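Local coordinates for insecticidal crystal protein Cry7Cal (Bacillus thuringiensis, PDB 5ZI1) that acts as an insecticidal toxin against the locust Locusta migratoria manilensis, probably by way of binding a receptor, at residues A[42-45]-A[46-50]; A[53-56]-A[57-61]; A[477-481]-A[482-486]; A[498-501]-A[502-505]. All blocks are in the same frame, centred on the assembly; numbering follows the deposited sequence.

Contact 1: A[42-45]-A[46-50]; sequences EVLR and LLWPN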
loop_
_atom_site.group_PDB
_atom_site.type_symbol
_atom_site.label_atom_id
_atom_site.label_comp_id
_atom_site.label_asym_id
_atom_site.label_seq_id
_atom_site.Cartn_x
_atom_site.Cartn_y
_atom_site.Cartn_z
ATOM N N GLU A 42 -9.025 -20.901 0.891
ATOM C CA GLU A 42 -7.738 -20.250 1.124
ATOM C C GLU A 42 -7.842 -19.201 2.226
ATOM O O GLU A 42 -7.018 -19.162 3.150
ATOM C CB GLU A 42 -7.272 -19.606 -0.182
ATOM C CG GLU A 42 -5.784 -19.545 -0.427
ATOM C CD GLU A 42 -5.456 -19.331 -1.911
ATOM O OE1 GLU A 42 -6.391 -19.174 -2.738
ATOM O OE2 GLU A 42 -4.258 -19.331 -2.257
ATOM N N VAL A 43 -8.865 -18.342 2.139
ATOM C CA VAL A 43 -8.985 -17.190 3.026
ATOM C C VAL A 43 -9.347 -17.628 4.437
ATOM O O VAL A 43 -8.880 -17.041 5.422
ATOM C CB VAL A 43 -10.011 -16.188 2.456
ATOM C CG1 VAL A 43 -10.592 -15.298 3.547
ATOM C CG2 VAL A 43 -9.357 -15.325 1.393
ATOM N N LEU A 44 -10.170 -18.662 4.573
ATOM C CA LEU A 44 -10.472 -19.094 5.924
ATOM C C LEU A 44 -9.256 -19.708 6.598
ATOM O O LEU A 44 -9.064 -19.513 7.803
ATOM C CB LEU A 44 -11.652 -20.060 5.955
ATOM C CG LEU A 44 -12.979 -19.551 5.390
ATOM C CD1 LEU A 44 -13.516 -20.536 4.396
ATOM C CD2 LEU A 44 -13.969 -19.331 6.504
ATOM N N ARG A 45 -8.403 -20.413 5.854
ATOM C CA ARG A 45 -7.196 -20.948 6.479
ATOM C C ARG A 45 -6.262 -19.830 6.911
ATOM O O ARG A 45 -5.651 -19.909 7.980
ATOM C CB ARG A 45 -6.492 -21.922 5.538
ATOM C CG ARG A 45 -7.150 -23.288 5.550
ATOM C CD ARG A 45 -6.847 -24.089 4.311
ATOM N NE ARG A 45 -7.691 -25.282 4.228
ATOM C CZ ARG A 45 -7.668 -26.146 3.215
ATOM N NH1 ARG A 45 -6.839 -25.950 2.195
ATOM N NH2 ARG A 45 -8.474 -27.205 3.219
ATOM N N LEU A 46 -6.166 -18.761 6.118
ATOM C CA LEU A 46 -5.298 -17.653 6.506
ATOM C C LEU A 46 -5.829 -16.938 7.731
ATOM O O LEU A 46 -5.081 -16.694 8.685
ATOM C CB LEU A 46 -5.140 -16.661 5.364
ATOM C CG LEU A 46 -4.104 -17.050 4.322
ATOM C CD1 LEU A 46 -4.156 -16.083 3.152
ATOM C CD2 LEU A 46 -2.721 -17.072 4.995
ATOM N N LEU A 47 -7.125 -16.594 7.724
ATOM C CA LEU A 47 -7.691 -15.756 8.774
ATOM C C LEU A 47 -7.992 -16.545 10.043
ATOM O O LEU A 47 -7.962 -15.982 11.138
ATOM C CB LEU A 47 -8.963 -15.058 8.263
ATOM C CG LEU A 47 -8.766 -13.848 7.334
ATOM C CD1 LEU A 47 -10.088 -13.356 6.718
ATOM C CD2 LEU A 47 -8.103 -12.729 8.091
ATOM N N TRP A 48 -8.321 -17.824 9.917
ATOM C CA TRP A 48 -8.576 -18.689 11.063
ATOM C C TRP A 48 -7.720 -19.941 10.941
ATOM O O TRP A 48 -8.240 -21.028 10.653
ATOM C CB TRP A 48 -10.050 -19.076 11.155
ATOM C CG TRP A 48 -10.991 -17.979 11.532
ATOM C CD1 TRP A 48 -11.330 -17.588 12.789
ATOM C CD2 TRP A 48 -11.765 -17.170 10.636
ATOM N NE1 TRP A 48 -12.267 -16.574 12.740
ATOM C CE2 TRP A 48 -12.545 -16.298 11.426
ATOM C CE3 TRP A 48 -11.867 -17.090 9.247
ATOM C CZ2 TRP A 48 -13.412 -15.361 10.869
ATOM C CZ3 TRP A 48 -12.736 -16.157 8.694
ATOM C CH2 TRP A 48 -13.490 -15.309 9.502
ATOM N N PRO A 49 -6.402 -19.824 11.153
ATOM C CA PRO A 49 -5.533 -21.010 11.080
ATOM C C PRO A 49 -6.006 -22.078 12.053
ATOM O O PRO A 49 -6.282 -21.800 13.221
ATOM C CB PRO A 49 -4.143 -20.473 11.465
ATOM C CG PRO A 49 -4.225 -18.995 11.279
ATOM C CD PRO A 49 -5.663 -18.613 11.541
ATOM N N ASN A 50 -6.125 -23.304 11.551
ATOM C CA ASN A 50 -6.630 -24.425 12.343
ATOM C C ASN A 50 -7.945 -24.083 13.031
ATOM O O ASN A 50 -8.224 -24.557 14.133
ATOM C CB ASN A 50 -5.579 -24.890 13.352
ATOM C CG ASN A 50 -4.312 -25.364 12.664
ATOM O OD1 ASN A 50 -4.242 -26.509 12.198
ATOM N ND2 ASN A 50 -3.323 -24.469 12.543
#
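V43 turns CG1 to the far side of its backbone N (chi1 157°), while L47 sets CG opposite its own carbonyl carbon (chi1 -77°). One turn of helix apart, the two side chains therefore run alongside each other, and CG1 of V43 meets CD1 of L47 at 3.8 Å. L44 and W48 form the next such pair, but they meet at a slant: the CD2 branch of L44 reaches the benzo end of the indole, 4.0 Å from CZ3 of W48. The carbonyl O of L44 lies at the edge of that indole, in its plane, and also accepts the backbone N-H of W48 at 2.8 Å. L46 N and L47 N bond likewise to E42 O and V43 O. W48 then leaves helical geometry. P49 has no N-H to extend the ladder, and R45 O has a strongly bent, at best weak, CA-H...O contact with P49 CA (3.3 Å). V43 and L47 pack on L150 of helix 141-165, L44 and W48 on L90 of helix 73-101, and W48 also meets the ring of W56. This is the C-terminal end of helix 33-47, followed by a proline after its last turn and packed against other helices of the delta-endotoxin N-terminal helical bundle.

Contact 2: A[53-56]-A[57-61]; sequences NDLW and ESFMN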
loop_
_atom_site.group_PDB
_atom_site.type_symbol
_atom_site.label_atom_id
_atom_site.label_comp_id
_atom_site.label_asym_id
_atom_site.label_seq_id
_atom_site.Cartn_x
_atom_site.Cartn_y
_atom_site.Cartn_z
ATOM N N ASN A 53 -9.040 -18.540 16.587
ATOM C CA ASN A 53 -9.026 -17.086 16.474
ATOM C C ASN A 53 -7.639 -16.486 16.766
ATOM O O ASN A 53 -7.535 -15.287 17.035
ATOM C CB ASN A 53 -10.095 -16.463 17.386
ATOM C CG ASN A 53 -11.541 -16.532 16.793
ATOM O OD1 ASN A 53 -11.752 -16.536 15.579
ATOM N ND2 ASN A 53 -12.528 -16.568 17.679
ATOM N N ASP A 54 -6.567 -17.286 16.649
ATOM C CA ASP A 54 -5.221 -16.808 16.991
ATOM C C ASP A 54 -4.846 -15.524 16.253
ATOM O O ASP A 54 -4.278 -14.601 16.853
ATOM C CB ASP A 54 -4.177 -17.888 16.696
ATOM C CG ASP A 54 -4.160 -18.998 17.740
ATOM O OD1 ASP A 54 -4.992 -18.971 18.669
ATOM O OD2 ASP A 54 -3.307 -19.909 17.631
ATOM N N LEU A 55 -5.154 -15.444 14.950
ATOM C CA LEU A 55 -4.747 -14.278 14.166
ATOM C C LEU A 55 -5.522 -13.035 14.581
ATOM O O LEU A 55 -4.952 -11.940 14.664
ATOM C CB LEU A 55 -4.926 -14.546 12.671
ATOM C CG LEU A 55 -4.226 -13.540 11.749
ATOM C CD1 LEU A 55 -2.717 -13.625 11.928
ATOM C CD2 LEU A 55 -4.588 -13.762 10.292
ATOM N N TRP A 56 -6.816 -13.180 14.867
ATOM C CA TRP A 56 -7.590 -12.004 15.258
ATOM C C TRP A 56 -7.180 -11.504 16.636
ATOM O O TRP A 56 -7.246 -10.297 16.900
ATOM C CB TRP A 56 -9.082 -12.309 15.230
ATOM C CG TRP A 56 -9.587 -12.845 13.918
ATOM C CD1 TRP A 56 -9.618 -14.151 13.530
ATOM C CD2 TRP A 56 -10.152 -12.091 12.829
ATOM N NE1 TRP A 56 -10.152 -14.261 12.268
ATOM C CE2 TRP A 56 -10.493 -13.012 11.818
ATOM C CE3 TRP A 56 -10.409 -10.729 12.617
ATOM C CZ2 TRP A 56 -11.103 -12.618 10.611
ATOM C CZ3 TRP A 56 -11.015 -10.337 11.400
ATOM C CH2 TRP A 56 -11.351 -11.280 10.424
ATOM N N GLU A 57 -6.757 -12.404 17.526
ATOM C CA GLU A 57 -6.163 -11.954 18.782
ATOM C C GLU A 57 -4.896 -11.149 18.523
ATOM O O GLU A 57 -4.691 -10.087 19.126
ATOM C CB GLU A 57 -5.858 -13.145 19.689
ATOM C CG GLU A 57 -7.072 -13.912 20.209
ATOM C CD GLU A 57 -6.679 -15.259 20.835
ATOM O OE1 GLU A 57 -5.497 -15.666 20.709
ATOM O OE2 GLU A 57 -7.549 -15.911 21.457
ATOM N N SER A 58 -4.035 -11.631 17.622
ATOM C CA SER A 58 -2.821 -10.893 17.292
ATOM C C SER A 58 -3.137 -9.533 16.683
ATOM O O SER A 58 -2.435 -8.553 16.964
ATOM C CB SER A 58 -1.955 -11.700 16.330
ATOM O OG SER A 58 -1.754 -13.014 16.806
ATOM N N PHE A 59 -4.158 -9.461 15.812
ATOM C CA PHE A 59 -4.609 -8.173 15.292
ATOM C C PHE A 59 -4.877 -7.203 16.430
ATOM O O PHE A 59 -4.382 -6.072 16.432
ATOM C CB PHE A 59 -5.888 -8.329 14.451
ATOM C CG PHE A 59 -5.680 -8.887 13.076
ATOM C CD1 PHE A 59 -4.436 -8.846 12.449
ATOM C CD2 PHE A 59 -6.742 -9.455 12.401
ATOM C CE1 PHE A 59 -4.268 -9.364 11.168
ATOM C CE2 PHE A 59 -6.585 -9.980 11.126
ATOM C CZ PHE A 59 -5.343 -9.934 10.506
ATOM N N MET A 60 -5.684 -7.624 17.401
ATOM C CA MET A 60 -5.998 -6.748 18.522
ATOM C C MET A 60 -4.757 -6.425 19.355
ATOM O O MET A 60 -4.536 -5.262 19.711
ATOM C CB MET A 60 -7.088 -7.386 19.382
ATOM C CG MET A 60 -8.434 -7.419 18.673
ATOM S SD MET A 60 -9.792 -8.049 19.673
ATOM C CE MET A 60 -9.744 -9.787 19.271
ATOM N N ASN A 61 -3.930 -7.428 19.662
ATOM C CA ASN A 61 -2.762 -7.194 20.524
ATOM C C ASN A 61 -1.778 -6.230 19.880
ATOM O O ASN A 61 -1.339 -5.267 20.513
ATOM C CB ASN A 61 -2.063 -8.508 20.862
ATOM C CG ASN A 61 -2.857 -9.355 21.843
ATOM O OD1 ASN A 61 -3.593 -8.831 22.692
ATOM N ND2 ASN A 61 -2.724 -10.674 21.724
HETATM O O HOH W 1 -6.824 -18.702 20.738
#
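W56 offers one face of its indole to the rim of F59, whose CE2 stands 4.2 Å above the plane of the W56 ring system and off towards its border. The pair is an offset edge-to-face stack, with the planes at 87° and the centroids of the F59 ring and the six-membered ring of W56 5.7 Å apart. Seen from F59, CE3 of W56 lies at the ring edge, in plane. One face of the phenyl carries the carbonyl O of L55, 3.5 Å above it and displaced to the rim. That same oxygen accepts the backbone N-H of F59, so one acceptor both closes a helical turn and lies against the ring. L55 also touches the ring's far end, its CD2 branch being 3.9 Å from CZ of F59.

M60 bends at its thioether (chi3 -91°), which brings CE back to 3.5 Å from the O of W56, the acceptor for the backbone N-H of M60. Helices 141-165 and 13-26 add Q146 to W56 and F59, and S17 to F59.

On the solvent side, at the first turn, D54 and E57 bring like charges together, OD1 of D54 being 3.9 Å from OE1 of E57, with the carboxylate planes 28° apart. One water donates to D54 OD1 at 2.8 Å and to E57 OE2 at 3.0 Å. This shared donor, together with the positive end of the helix dipole, would be expected to ease the repulsion and let both acids remain ionised, while the aromatic side of the same short helix is held by ring and aliphatic packing.

Contact 3: A[477-481]-A[482-486]; sequences FETNT and AGVEI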
loop_
_atom_site.group_PDB
_atom_site.type_symbol
_atom_site.label_atom_id
_atom_site.label_comp_id
_atom_site.label_asym_id
_atom_site.label_seq_id
_atom_site.Cartn_x
_atom_site.Cartn_y
_atom_site.Cartn_z
ATOM N N PHE A 477 5.387 9.273 -16.043
ATOM C CA PHE A 477 6.775 9.697 -15.902
ATOM C C PHE A 477 6.965 11.200 -16.028
ATOM O O PHE A 477 8.084 11.684 -15.812
ATOM C CB PHE A 477 7.680 8.987 -16.924
ATOM C CG PHE A 477 7.517 9.476 -18.337
ATOM C CD1 PHE A 477 8.264 10.547 -18.810
ATOM C CD2 PHE A 477 6.622 8.855 -19.194
ATOM C CE1 PHE A 477 8.110 10.997 -20.101
ATOM C CE2 PHE A 477 6.465 9.299 -20.487
ATOM C CZ PHE A 477 7.208 10.373 -20.941
ATOM N N GLU A 478 5.917 11.947 -16.360
ATOM C CA GLU A 478 6.005 13.397 -16.430
ATOM C C GLU A 478 4.613 13.995 -16.244
ATOM O O GLU A 478 3.608 13.404 -16.650
ATOM C CB GLU A 478 6.611 13.847 -17.758
ATOM C CG GLU A 478 6.817 15.351 -17.890
ATOM C CD GLU A 478 7.583 15.713 -19.161
ATOM O OE1 GLU A 478 8.579 15.020 -19.475
ATOM O OE2 GLU A 478 7.183 16.681 -19.851
ATOM N N THR A 479 4.576 15.160 -15.602
ATOM C CA THR A 479 3.369 15.950 -15.428
ATOM C C THR A 479 3.663 17.373 -15.877
ATOM O O THR A 479 4.824 17.768 -16.031
ATOM C CB THR A 479 2.878 15.981 -13.969
ATOM O OG1 THR A 479 3.788 16.757 -13.182
ATOM C CG2 THR A 479 2.778 14.582 -13.380
ATOM N N ASN A 480 2.595 18.144 -16.081
ATOM C CA ASN A 480 2.751 19.528 -16.500
ATOM C C ASN A 480 3.481 20.328 -15.427
ATOM O O ASN A 480 3.460 19.986 -14.241
ATOM C CB ASN A 480 1.387 20.153 -16.788
ATOM C CG ASN A 480 1.457 21.218 -17.855
ATOM O OD1 ASN A 480 2.506 21.820 -18.065
ATOM N ND2 ASN A 480 0.341 21.453 -18.543
ATOM N N THR A 481 4.124 21.417 -15.856
ATOM C CA THR A 481 4.946 22.208 -14.943
ATOM C C THR A 481 4.128 22.990 -13.928
ATOM O O THR A 481 4.672 23.393 -12.894
ATOM C CB THR A 481 5.830 23.175 -15.728
ATOM O OG1 THR A 481 5.010 24.040 -16.526
ATOM C CG2 THR A 481 6.779 22.401 -16.625
ATOM N N ALA A 482 2.846 23.219 -14.190
ATOM C CA ALA A 482 2.010 23.946 -13.254
ATOM C C ALA A 482 0.610 23.365 -13.305
ATOM O O ALA A 482 0.233 22.677 -14.259
ATOM C CB ALA A 482 1.986 25.449 -13.555
ATOM N N GLY A 483 -0.153 23.632 -12.249
ATOM C CA GLY A 483 -1.518 23.165 -12.166
ATOM C C GLY A 483 -1.694 21.690 -11.890
ATOM O O GLY A 483 -2.839 21.234 -11.802
ATOM N N VAL A 484 -0.609 20.930 -11.753
ATOM C CA VAL A 484 -0.661 19.500 -11.469
ATOM C C VAL A 484 0.211 19.215 -10.261
ATOM O O VAL A 484 1.427 19.434 -10.306
ATOM C CB VAL A 484 -0.184 18.656 -12.655
ATOM C CG1 VAL A 484 -0.371 17.190 -12.329
ATOM C CG2 VAL A 484 -0.926 19.051 -13.929
ATOM N N GLU A 485 -0.395 18.675 -9.211
ATOM C CA GLU A 485 0.291 18.358 -7.970
ATOM C C GLU A 485 0.010 16.907 -7.609
ATOM O O GLU A 485 -0.978 16.317 -8.046
ATOM C CB GLU A 485 -0.163 19.290 -6.844
ATOM C CG GLU A 485 0.831 19.441 -5.711
ATOM C CD GLU A 485 0.268 20.215 -4.517
ATOM O OE1 GLU A 485 -0.839 20.801 -4.643
ATOM O OE2 GLU A 485 0.939 20.230 -3.452
ATOM N N ILE A 486 0.900 16.318 -6.830
ATOM C CA ILE A 486 0.746 14.948 -6.365
ATOM C C ILE A 486 0.565 15.012 -4.858
ATOM O O ILE A 486 1.319 15.703 -4.168
ATOM C CB ILE A 486 1.950 14.089 -6.783
ATOM C CG1 ILE A 486 2.089 14.182 -8.300
ATOM C CG2 ILE A 486 1.781 12.630 -6.359
ATOM C CD1 ILE A 486 3.264 13.465 -8.839
HETATM O O HOH W 2 3.435 17.520 -10.236
HETATM O O HOH W 3 2.550 21.022 -12.185
#
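The tight connection between strands 478-479 and 484-487 carries the chain from one sheet to another in the C-terminal beta domain of this three-domain toxin: the first strand pairs with 508-513, the second with 496-500. V484 fills the angle between them. Its CB points at the preceding strand, and with CG1 opposite the backbone N (chi1 -175°) the two methyls fork towards successive residues. CG1 lies 3.8 Å from CB of T479, and CG2 lies at the same distance, 3.8 Å, from CB of N480.

Solvent also bridges the gap. One water donates to V484 O at 2.8 Å and is bonded to OG1 of T479 at 3.1 Å. A second water donates to V484 O at 2.7 Å, so two waters grip this carbonyl; the second also approaches N480 O, but at 2.5 Å that link is too short to be more than doubtful.

The amide of N480 folds over the following peptide, so that OD1 accepts the N-H of T481 at 2.8 Å; the bond is far from straight, with 133° at the hydrogen. Its ND2 donates to Q508 O, which ties the turn to strand 508-513. Upstream, F477 and E478 both face R511 in a classic beta bulge, and E478 forms a salt bridge with that arginine. G483 completes the turn with a positive phi (74°), a conformation that favours glycine.

The direct side-chain contacts across the turn are thus carbon to carbon, and water joins V484 O to T479 OG1 where the strands go to different sheets.

Contact 4: A[498-501]-A[502-505]; sequences KIVN and NNLP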
loop_
_atom_site.group_PDB
_atom_site.type_symbol
_atom_site.label_atom_id
_atom_site.label_comp_id
_atom_site.label_asym_id
_atom_site.label_seq_id
_atom_site.Cartn_x
_atom_site.Cartn_y
_atom_site.Cartn_z
ATOM N N LYS A 498 -3.693 15.902 -8.423
ATOM C CA LYS A 498 -4.597 17.017 -8.169
ATOM C C LYS A 498 -4.379 18.082 -9.236
ATOM O O LYS A 498 -3.333 18.739 -9.261
ATOM C CB LYS A 498 -4.369 17.599 -6.782
ATOM C CG LYS A 498 -5.333 18.704 -6.428
ATOM C CD LYS A 498 -5.052 19.205 -5.027
ATOM C CE LYS A 498 -4.276 20.511 -5.050
ATOM N NZ LYS A 498 -5.168 21.675 -4.714
ATOM N N ILE A 499 -5.373 18.272 -10.099
ATOM C CA ILE A 499 -5.302 19.242 -11.184
ATOM C C ILE A 499 -6.186 20.435 -10.836
ATOM O O ILE A 499 -7.371 20.267 -10.523
ATOM C CB ILE A 499 -5.736 18.616 -12.521
ATOM C CG1 ILE A 499 -5.056 17.263 -12.716
ATOM C CG2 ILE A 499 -5.411 19.543 -13.696
ATOM C CD1 ILE A 499 -5.797 16.377 -13.681
ATOM N N VAL A 500 -5.610 21.633 -10.892
ATOM C CA VAL A 500 -6.346 22.888 -10.776
ATOM C C VAL A 500 -6.306 23.577 -12.140
ATOM O O VAL A 500 -5.229 23.961 -12.615
ATOM C CB VAL A 500 -5.762 23.789 -9.678
ATOM C CG1 VAL A 500 -6.614 25.017 -9.520
ATOM C CG2 VAL A 500 -5.651 23.023 -8.347
ATOM N N ASN A 501 -7.484 23.753 -12.761
ATOM C CA ASN A 501 -7.547 24.044 -14.196
ATOM C C ASN A 501 -6.992 25.428 -14.510
ATOM O O ASN A 501 -6.179 25.581 -15.429
ATOM C CB ASN A 501 -8.993 23.892 -14.696
ATOM C CG ASN A 501 -9.207 24.408 -16.129
ATOM O OD1 ASN A 501 -8.260 24.546 -16.909
ATOM N ND2 ASN A 501 -10.471 24.655 -16.485
ATOM N N ASN A 502 -7.395 26.449 -13.745
ATOM C CA ASN A 502 -6.878 27.787 -14.017
ATOM C C ASN A 502 -5.360 27.875 -13.877
ATOM O O ASN A 502 -4.774 28.868 -14.327
ATOM C CB ASN A 502 -7.550 28.846 -13.117
ATOM C CG ASN A 502 -7.102 28.785 -11.645
ATOM O OD1 ASN A 502 -5.935 29.053 -11.309
ATOM N ND2 ASN A 502 -8.054 28.487 -10.753
ATOM N N ASN A 503 -4.706 26.879 -13.277
ATOM C CA ASN A 503 -3.254 26.886 -13.166
ATOM C C ASN A 503 -2.570 25.980 -14.181
ATOM O O ASN A 503 -1.334 25.965 -14.238
ATOM C CB ASN A 503 -2.826 26.480 -11.755
ATOM C CG ASN A 503 -3.079 27.565 -10.741
ATOM O OD1 ASN A 503 -3.063 28.752 -11.070
ATOM N ND2 ASN A 503 -3.322 27.168 -9.497
ATOM N N LEU A 504 -3.331 25.233 -14.976
ATOM C CA LEU A 504 -2.756 24.467 -16.072
ATOM C C LEU A 504 -2.144 25.406 -17.105
ATOM O O LEU A 504 -2.846 26.288 -17.618
ATOM C CB LEU A 504 -3.814 23.601 -16.740
ATOM C CG LEU A 504 -3.944 22.151 -16.285
ATOM C CD1 LEU A 504 -4.914 21.414 -17.201
ATOM C CD2 LEU A 504 -2.598 21.463 -16.266
ATOM N N PRO A 505 -0.861 25.269 -17.430
ATOM C CA PRO A 505 -0.326 26.019 -18.575
ATOM C C PRO A 505 -1.027 25.664 -19.868
ATOM O O PRO A 505 -1.331 26.545 -20.677
ATOM C CB PRO A 505 1.157 25.608 -18.608
ATOM C CG PRO A 505 1.453 25.060 -17.256
ATOM C CD PRO A 505 0.167 24.449 -16.771
#
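V500 O accepts the backbone N-H of N503 at 3.0 Å, and N501 O accepts that of L504 at 2.9 Å. Neither donor sits on a lone pair. N503 N stands 47° out of the carbonyl plane of V500, and L504 N stands 59° out of that of N501, so both bonds approach from above the carbonyl group. CB of N503 follows its backbone N in and lies 3.6 Å from V500 O, while CB of L504 is 3.4 Å from N501 O.

These two successive i to i+3 bonds make a short 3-10 turn. It ends strand 496-500 and starts the chain back towards strand 508-513, joining two sheets of the C-terminal beta domain. The buried I499 and L504 meet at a slant, CG2 of I499 being 4.0 Å from CG of L504. L504 rests on V484 as well, and I499 on I592 of the neighbouring strand 589-599.

The asparagine amides fare unequally. N501 carries CG opposite its backbone N (chi1 170°), which leaves the amide beside its own carbonyl carbon; ND2 donates to the main-chain O of S586, yet OD1 is buried with no partner in the model, a probable energetic cost. N502 ND2 is satisfied by OD1 of N587, and the same ND2 lies 4.0 Å from CG1 of V500, beside which the N502 side chain runs in the same direction. The main chain of V500 is further held by a backbone hydrogen bond to G483, as that of I499 is by one to I590.

The four contacts follow one another along the chain and form two pairs. Contacts 1 and 2, with centres about 13 Å apart, lie on the consecutive helices 33-47 and 54-67 of the N-terminal helical domain and touch directly: CD2 of L55 comes within 3.4 Å of L46 O. Contacts 3 and 4, with centres about 9 Å apart, share the C-terminal beta domain, where strands 484-487 and 496-500 are antiparallel neighbours, with a probable hydrogen bond between K498 N and E485 O at 2.8 Å. The pairs lie on opposite sides of the chain's centre, their centres about 43 to 48 Å apart. They sit in separate domains without touching, consistent with the modular three-domain build of these toxins.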